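Side-chain contacts in integrase (Enterobacteria phage lambda, PDB 1AE9), which catalyses site-specific recombination that inserts the phage genome into the host chromosome and, together with excisionase, cuts it out again: residues His132-Arg135 against Ser136-Ala139; Leu70-Ala74 against Leu75-Met79; Glu17-Pro20 against Cys21-Leu25; Ser46-Asp50 against Gly51-Val55. One frame throughout, in Å; residues are numbered along the deposited sequence.

Interaction 1 of 4, residues His132-Arg135 against Ser136-Ala139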
loop_
_atom_site.group_PDB
_atom_site.type_symbol
_atom_site.label_atom_id
_atom_site.label_comp_id
_atom_site.label_asym_id
_atom_site.label_seq_id
_atom_site.Cartn_x
_atom_site.Cartn_y
_atom_site.Cartn_z
ATOM N N HIS A 132 -8.903 11.176 -5.061
ATOM C CA HIS A 132 -8.297 11.794 -6.235
ATOM C C HIS A 132 -9.235 12.795 -6.922
ATOM O O HIS A 132 -8.779 13.761 -7.537
ATOM C CB HIS A 132 -7.843 10.754 -7.262
ATOM C CG HIS A 132 -7.317 11.365 -8.529
ATOM N ND1 HIS A 132 -8.072 11.466 -9.680
ATOM C CD2 HIS A 132 -6.141 11.985 -8.799
ATOM C CE1 HIS A 132 -7.389 12.126 -10.601
ATOM N NE2 HIS A 132 -6.214 12.453 -10.091
ATOM N N GLU A 133 -10.540 12.584 -6.816
ATOM C CA GLU A 133 -11.479 13.493 -7.458
ATOM C C GLU A 133 -11.435 14.913 -6.905
ATOM O O GLU A 133 -11.948 15.846 -7.536
ATOM C CB GLU A 133 -12.898 12.918 -7.441
ATOM C CG GLU A 133 -13.202 12.026 -8.652
ATOM C CD GLU A 133 -12.113 10.988 -8.927
ATOM O OE1 GLU A 133 -12.030 9.995 -8.178
ATOM O OE2 GLU A 133 -11.335 11.158 -9.897
ATOM N N LEU A 134 -10.778 15.088 -5.760
ATOM C CA LEU A 134 -10.653 16.405 -5.143
ATOM C C LEU A 134 -9.722 17.305 -5.964
ATOM O O LEU A 134 -9.820 18.527 -5.894
ATOM C CB LEU A 134 -10.151 16.279 -3.695
ATOM C CG LEU A 134 -11.144 15.636 -2.720
ATOM C CD1 LEU A 134 -10.500 15.443 -1.367
ATOM C CD2 LEU A 134 -12.377 16.509 -2.596
ATOM N N ARG A 135 -8.833 16.690 -6.742
ATOM C CA ARG A 135 -7.892 17.415 -7.601
ATOM C C ARG A 135 -8.635 18.009 -8.812
ATOM O O ARG A 135 -8.383 19.147 -9.211
ATOM C CB ARG A 135 -6.768 16.470 -8.047
ATOM C CG ARG A 135 -5.701 17.080 -8.939
ATOM C CD ARG A 135 -4.473 16.155 -9.005
ATOM N NE ARG A 135 -3.734 16.266 -10.266
ATOM C CZ ARG A 135 -2.747 17.128 -10.512
ATOM N NH1 ARG A 135 -2.342 17.990 -9.584
ATOM N NH2 ARG A 135 -2.151 17.120 -11.704
ATOM N N SER A 136 -9.568 17.242 -9.373
ATOM C CA SER A 136 -10.378 17.707 -10.502
ATOM C C SER A 136 -11.309 18.805 -9.997
ATOM O O SER A 136 -11.541 19.793 -10.693
ATOM C CB SER A 136 -11.223 16.568 -11.079
ATOM O OG SER A 136 -10.410 15.501 -11.519
ATOM N N LEU A 137 -11.849 18.625 -8.791
ATOM C CA LEU A 137 -12.734 19.629 -8.209
ATOM C C LEU A 137 -11.960 20.936 -8.059
ATOM O O LEU A 137 -12.452 21.996 -8.449
ATOM C CB LEU A 137 -13.304 19.165 -6.862
ATOM C CG LEU A 137 -14.203 20.153 -6.095
ATOM C CD1 LEU A 137 -15.382 20.601 -6.943
ATOM C CD2 LEU A 137 -14.689 19.522 -4.813
ATOM N N SER A 138 -10.743 20.849 -7.528
ATOM C CA SER A 138 -9.866 22.006 -7.356
ATOM C C SER A 138 -9.722 22.751 -8.693
ATOM O O SER A 138 -9.848 23.973 -8.752
ATOM C CB SER A 138 -8.482 21.536 -6.882
ATOM O OG SER A 138 -7.573 22.616 -6.736
ATOM N N ALA A 139 -9.446 22.007 -9.758
ATOM C CA ALA A 139 -9.284 22.589 -11.087
ATOM C C ALA A 139 -10.537 23.331 -11.567
ATOM O O ALA A 139 -10.435 24.478 -11.996
ATOM C CB ALA A 139 -8.887 21.508 -12.095
#

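Interaction 2 of 4, residues Leu70-Ala74 against Leu75-Met79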
loop_
_atom_site.group_PDB
_atom_site.type_symbol
_atom_site.label_atom_id
_atom_site.label_comp_id
_atom_site.label_asym_id
_atom_site.label_seq_id
_atom_site.Cartn_x
_atom_site.Cartn_y
_atom_site.Cartn_z
ATOM N N LEU A 70 -3.627 31.700 -1.148
ATOM C CA LEU A 70 -4.737 31.161 -1.932
ATOM C C LEU A 70 -5.984 30.874 -1.103
ATOM O O LEU A 70 -5.899 30.575 0.095
ATOM C CB LEU A 70 -4.314 29.897 -2.683
ATOM C CG LEU A 70 -3.533 30.078 -3.986
ATOM C CD1 LEU A 70 -3.196 28.711 -4.570
ATOM C CD2 LEU A 70 -4.358 30.889 -4.983
ATOM N N HIS A 71 -7.140 30.988 -1.752
ATOM C CA HIS A 71 -8.441 30.748 -1.127
ATOM C C HIS A 71 -9.301 30.056 -2.166
ATOM O O HIS A 71 -9.144 30.297 -3.367
ATOM C CB HIS A 71 -9.172 32.071 -0.807
ATOM C CG HIS A 71 -8.719 32.768 0.442
ATOM N ND1 HIS A 71 -7.618 33.601 0.481
ATOM C CD2 HIS A 71 -9.275 32.825 1.678
ATOM C CE1 HIS A 71 -7.516 34.142 1.683
ATOM N NE2 HIS A 71 -8.509 33.689 2.428
ATOM N N ILE A 72 -10.198 29.191 -1.708
ATOM C CA ILE A 72 -11.165 28.534 -2.586
ATOM C C ILE A 72 -12.471 29.156 -2.098
ATOM O O ILE A 72 -13.044 28.738 -1.087
ATOM C CB ILE A 72 -11.199 26.997 -2.424
ATOM C CG1 ILE A 72 -10.102 26.371 -3.285
ATOM C CG2 ILE A 72 -12.567 26.438 -2.855
ATOM C CD1 ILE A 72 -10.421 26.355 -4.778
ATOM N N ASP A 73 -12.891 30.205 -2.791
ATOM C CA ASP A 73 -14.096 30.939 -2.440
ATOM C C ASP A 73 -15.377 30.124 -2.345
ATOM O O ASP A 73 -16.094 30.228 -1.350
ATOM C CB ASP A 73 -14.279 32.112 -3.396
ATOM C CG ASP A 73 -13.133 33.101 -3.323
ATOM O OD1 ASP A 73 -12.517 33.241 -2.240
ATOM O OD2 ASP A 73 -12.844 33.732 -4.358
ATOM N N ALA A 74 -15.626 29.268 -3.329
ATOM C CA ALA A 74 -16.840 28.453 -3.360
ATOM C C ALA A 74 -17.118 27.619 -2.107
ATOM O O ALA A 74 -18.277 27.345 -1.780
ATOM C CB ALA A 74 -16.840 27.560 -4.597
ATOM N N LEU A 75 -16.062 27.236 -1.396
ATOM C CA LEU A 75 -16.205 26.416 -0.200
ATOM C C LEU A 75 -15.705 27.093 1.067
ATOM O O LEU A 75 -15.780 26.517 2.153
ATOM C CB LEU A 75 -15.486 25.080 -0.398
ATOM C CG LEU A 75 -16.089 24.172 -1.470
ATOM C CD1 LEU A 75 -15.146 23.022 -1.766
ATOM C CD2 LEU A 75 -17.442 23.658 -1.003
ATOM N N GLY A 76 -15.222 28.324 0.932
ATOM C CA GLY A 76 -14.719 29.051 2.083
ATOM C C GLY A 76 -13.453 28.431 2.655
ATOM O O GLY A 76 -13.270 28.396 3.875
ATOM N N ILE A 77 -12.582 27.940 1.778
ATOM C CA ILE A 77 -11.331 27.326 2.213
ATOM C C ILE A 77 -10.179 28.308 2.080
ATOM O O ILE A 77 -9.925 28.838 0.999
ATOM C CB ILE A 77 -10.999 26.058 1.398
ATOM C CG1 ILE A 77 -12.071 24.992 1.622
ATOM C CG2 ILE A 77 -9.636 25.514 1.816
ATOM C CD1 ILE A 77 -11.973 23.811 0.675
ATOM N N SER A 78 -9.515 28.585 3.193
ATOM C CA SER A 78 -8.373 29.479 3.186
ATOM C C SER A 78 -7.148 28.614 3.414
ATOM O O SER A 78 -7.078 27.898 4.410
ATOM C CB SER A 78 -8.495 30.502 4.309
ATOM O OG SER A 78 -7.276 31.213 4.491
ATOM N N MET A 79 -6.184 28.681 2.501
ATOM C CA MET A 79 -4.975 27.880 2.638
ATOM C C MET A 79 -4.233 28.186 3.935
ATOM O O MET A 79 -3.812 27.262 4.628
ATOM C CB MET A 79 -4.050 28.057 1.424
ATOM C CG MET A 79 -2.862 27.076 1.392
ATOM S SD MET A 79 -2.024 27.040 -0.197
ATOM C CE MET A 79 -0.457 26.324 0.248
HETATM O O HOH W 1 -4.811 31.718 2.531
#

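Interaction 3 of 4, residues Glu17-Pro20 against Cys21-Leu25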
loop_
_atom_site.group_PDB
_atom_site.type_symbol
_atom_site.label_atom_id
_atom_site.label_comp_id
_atom_site.label_asym_id
_atom_site.label_seq_id
_atom_site.Cartn_x
_atom_site.Cartn_y
_atom_site.Cartn_z
ATOM N N GLU A 17 -17.297 13.907 10.352
ATOM C CA GLU A 17 -17.389 14.294 11.748
ATOM C C GLU A 17 -16.822 13.190 12.658
ATOM O O GLU A 17 -16.216 13.487 13.687
ATOM C CB GLU A 17 -18.849 14.594 12.108
ATOM C CG GLU A 17 -19.088 15.008 13.558
ATOM C CD GLU A 17 -18.530 16.384 13.915
ATOM O OE1 GLU A 17 -18.090 17.131 13.018
ATOM O OE2 GLU A 17 -18.547 16.735 15.110
ATOM N N SER A 18 -16.998 11.926 12.273
ATOM C CA SER A 18 -16.488 10.828 13.082
ATOM C C SER A 18 -15.196 10.213 12.548
ATOM O O SER A 18 -14.820 9.107 12.934
ATOM C CB SER A 18 -17.562 9.754 13.265
ATOM O OG SER A 18 -18.094 9.344 12.021
ATOM N N SER A 19 -14.522 10.929 11.659
ATOM C CA SER A 19 -13.263 10.471 11.079
ATOM C C SER A 19 -12.096 11.092 11.846
ATOM O O SER A 19 -12.294 12.004 12.656
ATOM C CB SER A 19 -13.178 10.917 9.622
ATOM O OG SER A 19 -14.253 10.394 8.868
ATOM N N PRO A 20 -10.864 10.584 11.632
ATOM C CA PRO A 20 -9.718 11.165 12.342
ATOM C C PRO A 20 -9.634 12.650 11.973
ATOM O O PRO A 20 -9.987 13.037 10.850
ATOM C CB PRO A 20 -8.532 10.389 11.765
ATOM C CG PRO A 20 -9.116 9.061 11.465
ATOM C CD PRO A 20 -10.451 9.410 10.842
ATOM N N CYS A 21 -9.156 13.465 12.908
ATOM C CA CYS A 21 -9.026 14.915 12.725
ATOM C C CYS A 21 -8.311 15.346 11.436
ATOM O O CYS A 21 -8.616 16.398 10.869
ATOM C CB CYS A 21 -8.318 15.514 13.949
ATOM S SG CYS A 21 -6.819 14.589 14.473
ATOM N N TRP A 22 -7.378 14.527 10.960
ATOM C CA TRP A 22 -6.644 14.862 9.748
ATOM C C TRP A 22 -7.430 14.749 8.438
ATOM O O TRP A 22 -7.041 15.365 7.446
ATOM C CB TRP A 22 -5.342 14.046 9.649
ATOM C CG TRP A 22 -5.520 12.538 9.672
ATOM C CD1 TRP A 22 -5.285 11.698 10.730
ATOM C CD2 TRP A 22 -5.948 11.696 8.583
ATOM N NE1 TRP A 22 -5.536 10.392 10.368
ATOM C CE2 TRP A 22 -5.944 10.361 9.059
ATOM C CE3 TRP A 22 -6.330 11.940 7.254
ATOM C CZ2 TRP A 22 -6.308 9.274 8.251
ATOM C CZ3 TRP A 22 -6.691 10.859 6.451
ATOM C CH2 TRP A 22 -6.676 9.545 6.954
ATOM N N LEU A 23 -8.532 13.995 8.422
ATOM C CA LEU A 23 -9.294 13.819 7.187
ATOM C C LEU A 23 -9.821 15.130 6.607
ATOM O O LEU A 23 -9.564 15.434 5.442
ATOM C CB LEU A 23 -10.440 12.802 7.357
ATOM C CG LEU A 23 -11.217 12.487 6.061
ATOM C CD1 LEU A 23 -10.265 12.038 4.941
ATOM C CD2 LEU A 23 -12.267 11.431 6.314
ATOM N N ARG A 24 -10.548 15.905 7.409
ATOM C CA ARG A 24 -11.087 17.181 6.945
ATOM C C ARG A 24 -9.977 18.119 6.477
ATOM O O ARG A 24 -10.128 18.817 5.468
ATOM C CB ARG A 24 -11.914 17.854 8.045
ATOM C CG ARG A 24 -13.294 17.238 8.226
ATOM C CD ARG A 24 -14.097 17.959 9.293
ATOM N NE ARG A 24 -15.498 17.539 9.301
ATOM C CZ ARG A 24 -16.305 17.604 10.360
ATOM N NH1 ARG A 24 -15.862 18.069 11.520
ATOM N NH2 ARG A 24 -17.567 17.211 10.257
ATOM N N LEU A 25 -8.857 18.123 7.198
ATOM C CA LEU A 25 -7.729 18.979 6.854
ATOM C C LEU A 25 -7.074 18.541 5.544
ATOM O O LEU A 25 -6.703 19.380 4.720
ATOM C CB LEU A 25 -6.722 19.012 8.006
ATOM C CG LEU A 25 -7.302 19.653 9.275
ATOM C CD1 LEU A 25 -6.387 19.410 10.473
ATOM C CD2 LEU A 25 -7.519 21.147 9.052
HETATM O O HOH W 2 -11.733 14.952 9.905
#

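Interaction 4 of 4, residues Ser46-Asp50 against Gly51-Val55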
loop_
_atom_site.group_PDB
_atom_site.type_symbol
_atom_site.label_atom_id
_atom_site.label_comp_id
_atom_site.label_asym_id
_atom_site.label_seq_id
_atom_site.Cartn_x
_atom_site.Cartn_y
_atom_site.Cartn_z
ATOM N N SER A 46 9.053 22.496 6.400
ATOM C CA SER A 46 10.275 23.069 5.838
ATOM C C SER A 46 10.113 23.457 4.362
ATOM O O SER A 46 10.981 24.121 3.786
ATOM C CB SER A 46 11.435 22.087 6.005
ATOM O OG SER A 46 11.046 20.769 5.659
ATOM N N ASP A 47 9.012 23.026 3.748
ATOM C CA ASP A 47 8.734 23.337 2.351
ATOM C C ASP A 47 8.104 24.716 2.188
ATOM O O ASP A 47 7.918 25.180 1.065
ATOM C CB ASP A 47 7.800 22.293 1.732
ATOM C CG ASP A 47 8.401 20.902 1.707
ATOM O OD1 ASP A 47 9.642 20.769 1.781
ATOM O OD2 ASP A 47 7.621 19.936 1.604
ATOM N N ILE A 48 7.734 25.345 3.297
ATOM C CA ILE A 48 7.128 26.667 3.251
ATOM C C ILE A 48 8.184 27.709 3.578
ATOM O O ILE A 48 8.754 27.703 4.664
ATOM C CB ILE A 48 5.944 26.798 4.236
ATOM C CG1 ILE A 48 4.850 25.797 3.863
ATOM C CG2 ILE A 48 5.378 28.219 4.206
ATOM C CD1 ILE A 48 3.714 25.742 4.857
ATOM N N VAL A 49 8.458 28.584 2.618
ATOM C CA VAL A 49 9.450 29.637 2.785
ATOM C C VAL A 49 8.873 30.941 2.264
ATOM O O VAL A 49 8.388 31.002 1.137
ATOM C CB VAL A 49 10.746 29.325 1.995
ATOM C CG1 VAL A 49 11.746 30.465 2.153
ATOM C CG2 VAL A 49 11.366 28.018 2.476
ATOM N N ASP A 50 8.881 31.963 3.112
ATOM C CA ASP A 50 8.383 33.293 2.755
ATOM C C ASP A 50 7.024 33.298 2.060
ATOM O O ASP A 50 6.874 33.851 0.970
ATOM C CB ASP A 50 9.412 34.029 1.884
ATOM C CG ASP A 50 10.746 34.220 2.589
ATOM O OD1 ASP A 50 10.742 34.486 3.815
ATOM O OD2 ASP A 50 11.799 34.101 1.914
ATOM N N GLY A 51 6.042 32.666 2.691
ATOM C CA GLY A 51 4.708 32.630 2.115
ATOM C C GLY A 51 4.508 31.760 0.886
ATOM O O GLY A 51 3.541 31.962 0.144
ATOM N N TYR A 52 5.410 30.809 0.650
ATOM C CA TYR A 52 5.282 29.912 -0.494
ATOM C C TYR A 52 5.546 28.466 -0.103
ATOM O O TYR A 52 6.492 28.183 0.636
ATOM C CB TYR A 52 6.230 30.312 -1.628
ATOM C CG TYR A 52 5.706 31.438 -2.485
ATOM C CD1 TYR A 52 5.867 32.769 -2.096
ATOM C CD2 TYR A 52 5.018 31.175 -3.670
ATOM C CE1 TYR A 52 5.352 33.811 -2.860
ATOM C CE2 TYR A 52 4.499 32.214 -4.443
ATOM C CZ TYR A 52 4.669 33.528 -4.028
ATOM O OH TYR A 52 4.141 34.559 -4.768
ATOM N N LEU A 53 4.669 27.570 -0.556
ATOM C CA LEU A 53 4.796 26.136 -0.305
ATOM C C LEU A 53 5.413 25.534 -1.563
ATOM O O LEU A 53 4.807 25.556 -2.638
ATOM C CB LEU A 53 3.425 25.506 -0.019
ATOM C CG LEU A 53 3.306 23.974 -0.009
ATOM C CD1 LEU A 53 4.189 23.350 1.056
ATOM C CD2 LEU A 53 1.863 23.579 0.207
ATOM N N TYR A 54 6.652 25.070 -1.436
ATOM C CA TYR A 54 7.392 24.482 -2.550
ATOM C C TYR A 54 7.044 23.017 -2.721
ATOM O O TYR A 54 7.165 22.234 -1.786
ATOM C CB TYR A 54 8.902 24.661 -2.339
ATOM C CG TYR A 54 9.345 26.093 -2.514
ATOM C CD1 TYR A 54 9.124 27.039 -1.517
ATOM C CD2 TYR A 54 9.919 26.518 -3.708
ATOM C CE1 TYR A 54 9.453 28.374 -1.707
ATOM C CE2 TYR A 54 10.253 27.849 -3.909
ATOM C CZ TYR A 54 10.016 28.771 -2.907
ATOM O OH TYR A 54 10.325 30.093 -3.119
ATOM N N VAL A 55 6.634 22.650 -3.927
ATOM C CA VAL A 55 6.241 21.285 -4.215
ATOM C C VAL A 55 6.895 20.718 -5.465
ATOM O O VAL A 55 6.834 21.329 -6.541
ATOM C CB VAL A 55 4.691 21.196 -4.418
ATOM C CG1 VAL A 55 4.280 19.814 -4.918
ATOM C CG2 VAL A 55 3.962 21.532 -3.118
HETATM O O HOH W 3 5.700 20.317 -0.260
HETATM O O HOH W 4 9.851 31.689 -1.008
#

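Interaction 1 of 4, residues His132-Arg135 against Ser136-Ala139
Glu-133, Leu-134 and Arg-135 each offer a carbonyl oxygen to the amide four residues on, to Leu-137, Ser-138 and Ala-139 in turn. Leu-137 N lies 3.1 Å from Glu-133 O and Ser-138 N 3.0 Å from Leu-134 O; with the N-H...O angles of the three bonds all near 157°, this is the i to i+4 ladder of an alpha helix. Arg-135 N instead takes a three-residue step, back to His-132 O at 3.0 Å.

Apolar contact is modest. Leu-134 CD2 and Leu-137 CD2 approach to 4.4 Å on the flank of the helix where both side chains meet Tyr-9 of helix 6-15.

His-132 ND1 donates to Glu-133 OE2 across 3.3 Å, and because the donor stands 45° out of the carboxylate plane, the contact comes over that group. Ser-138 sets CB 3.3 Å from Arg-135 O. Arg-135 has CG anti to its own N (chi1 -180°) and runs extended to NE, which carries the guanidinium off the helix to the carbonyls of Gly-34 and Leu-155, beside Arg-36 and His-157, both predicted active-site residues. Glu-133 OE1 is held separately, by Arg-1 in a salt bridge and by Thr-130 OG1, while the buried Ser-138 OG bonds to Val-31 O.

His-132 and Arg-135, one turn apart, match the His-X-X-Arg element of tyrosine recombinases, and both are likewise predicted to belong to the active site.

Interaction 2 of 4, residues Leu70-Ala74 against Leu75-Met79
The imidazole of His-71 leans along the side chain of Ser-78, its CD2 3.6 Å from Ser-78 CB, with the ring oblique to the serine. The two residues form a non-hydrogen-bonded antiparallel pair, and their CB atoms leave the same face of the ribbon. A water ties this end together: it donates to Leu-70 O and accepts from Ser-78 OG, while Met-79 N bonds to Leu-70 O directly.

On the other face Ile-72 and Ile-77 stand opposite one another, CB to CB at 3.9 Å. Their backbones form a hydrogen-bonded pair: Ile-72 N reaches Ile-77 O at 2.7 Å, close to straight (167°) and in the carbonyl plane, and Ile-77 N returns to Ile-72 O at 3.0 Å. Gly-76 and Ile-77 both face Ile-72, the signature of a G1 beta bulge, with Gly-76 at positive phi (67°). The ribbon is thus a short two-stranded hairpin, strands 71-72 and 77-78; within the turn Gly-76 N bonds to Asp-73 O at 3.1 Å, from above the carbonyl plane.

Ile-72 and Leu-75 point the same way, side by side, with Ile-72 CG2 4.0 Å from Leu-75 CB. The branch doing the touching is placed by chi1 of -84°, which turns CG2 anti to the isoleucine N; the rest of the side chain leads away, and Ile-72 packs on Leu-141 and Tyr-142 of helix 133-145. Leu-75 packs on Ala-6, Tyr-9 and Leu-10 of helix 6-15. Met-79 extends beyond CG towards Val-32 and Thr-33 of helix 21-33, passing Leu-70 CB with SD at 4.4 Å.

Interaction 3 of 4, residues Glu17-Pro20 against Cys21-Leu25
Pro-20 lies where the loop leads into helix 21-33, and its carbonyl oxygen accepts a nearly straight bond from Leu-23 N at 3.0 Å and, through a water, is linked to Arg-24 N. Arg-24 extends from CG to NE and grips Glu-17 end-on, with Glu-17 CA over one face of the guanidinium: NH1 and NH2 each stand 2.8 Å from Glu-17 OE1, so one oxygen takes both bonds. NH2 meets OE1 at the oxygen's anti lone pair, whereas NH1 comes on its syn side, out of the carboxylate plane. The carboxylate and guanidinium planes are 50° apart, and OE1 lies in the guanidinium plane; both bonds are bent, reflecting the sharing of a single acceptor.

Pro-20 CB sits over one face of the Trp-22 indole, 3.7 Å from the five-membered ring centroid and 28° off its normal, a CH-pi contact offset towards NE1. Trp-22 chi1 of 58° places CG between its own N and carbonyl carbon, so that the ring turns back on the proline. Ser-19 CB meets Leu-23 CD2 tightly at 3.5 Å.

Trp-22 wedges between helices 79-90 and 106-120, touching Leu-90, Val-109 and, edge-to-face, Tyr-112; Arg-24 NE bonds to Tyr-13 O at the end of helix 6-15, and Asp-73 of a second subunit packs on Arg-24.

Interaction 4 of 4, residues Ser46-Asp50 against Gly51-Val55
Two tyrosine rings of the hairpin made by the weakly bonded strand 48-49 and strand 52-56 meet the opposite segment by their edges. The Tyr-54 ring has Asp-47 O in its plane, 3.4 Å from CD1, and a water at the edge by its hydroxyl; the Tyr-52 ring likewise has Asp-50 O in plane, 3.4 Å from its CD1. Beyond the segments, Tyr-54 stacks edge-to-face with Trp-174, and Lys-176 makes a cation-pi contact with Tyr-52.

A type I' turn, Val-49 to Tyr-52, closes the hairpin; both central residues, Asp-50 and Gly-51, have positive phi. Val-49 N donates to Tyr-52 O at 2.8 Å in the carbonyl plane, but the return bond from Tyr-52 N is bent. At the other end Tyr-54 N meets Asp-47 O almost straight, 2.8 Å at 178°.

Ile-48 and Leu-53 lie on the face opposite Tyr-52, crossing obliquely with Ile-48 CG1 3.8 Å from Leu-53 CD1. Leu-53 chi1 of 168° swings CG anti to N, bringing CD1 also against Asp-47 CB. Asp-47 OD2 bonds to Lys-44 N and, through a water, to Tyr-54 O. A second water spans Val-49 O and Tyr-54 OH, 2.7 Å from each.

Overall arrangement
Along the chain the order is interaction 3, interaction 4, interaction 2 and interaction 1, all within the catalytic domain. Interaction 3 opens helix 21-33, whose later residues touch both interaction 1, at the start of helix 133-145, and interaction 2; helix 6-15 also packs on both. Interactions 1 and 2 have centres about 14 Å apart. Interaction 4 forms one edge of the five-stranded sheet within this chain, across the chain's centre from interaction 1. The small hairpin of interaction 2, packed on Leu-141 and Tyr-142 of the helix that carries the predicted catalytic Arg-135, also touches this sheet, Met-79 CE lying 3.6 Å from Leu-53 CD2. Interactions 2 and 3 both meet a second subunit.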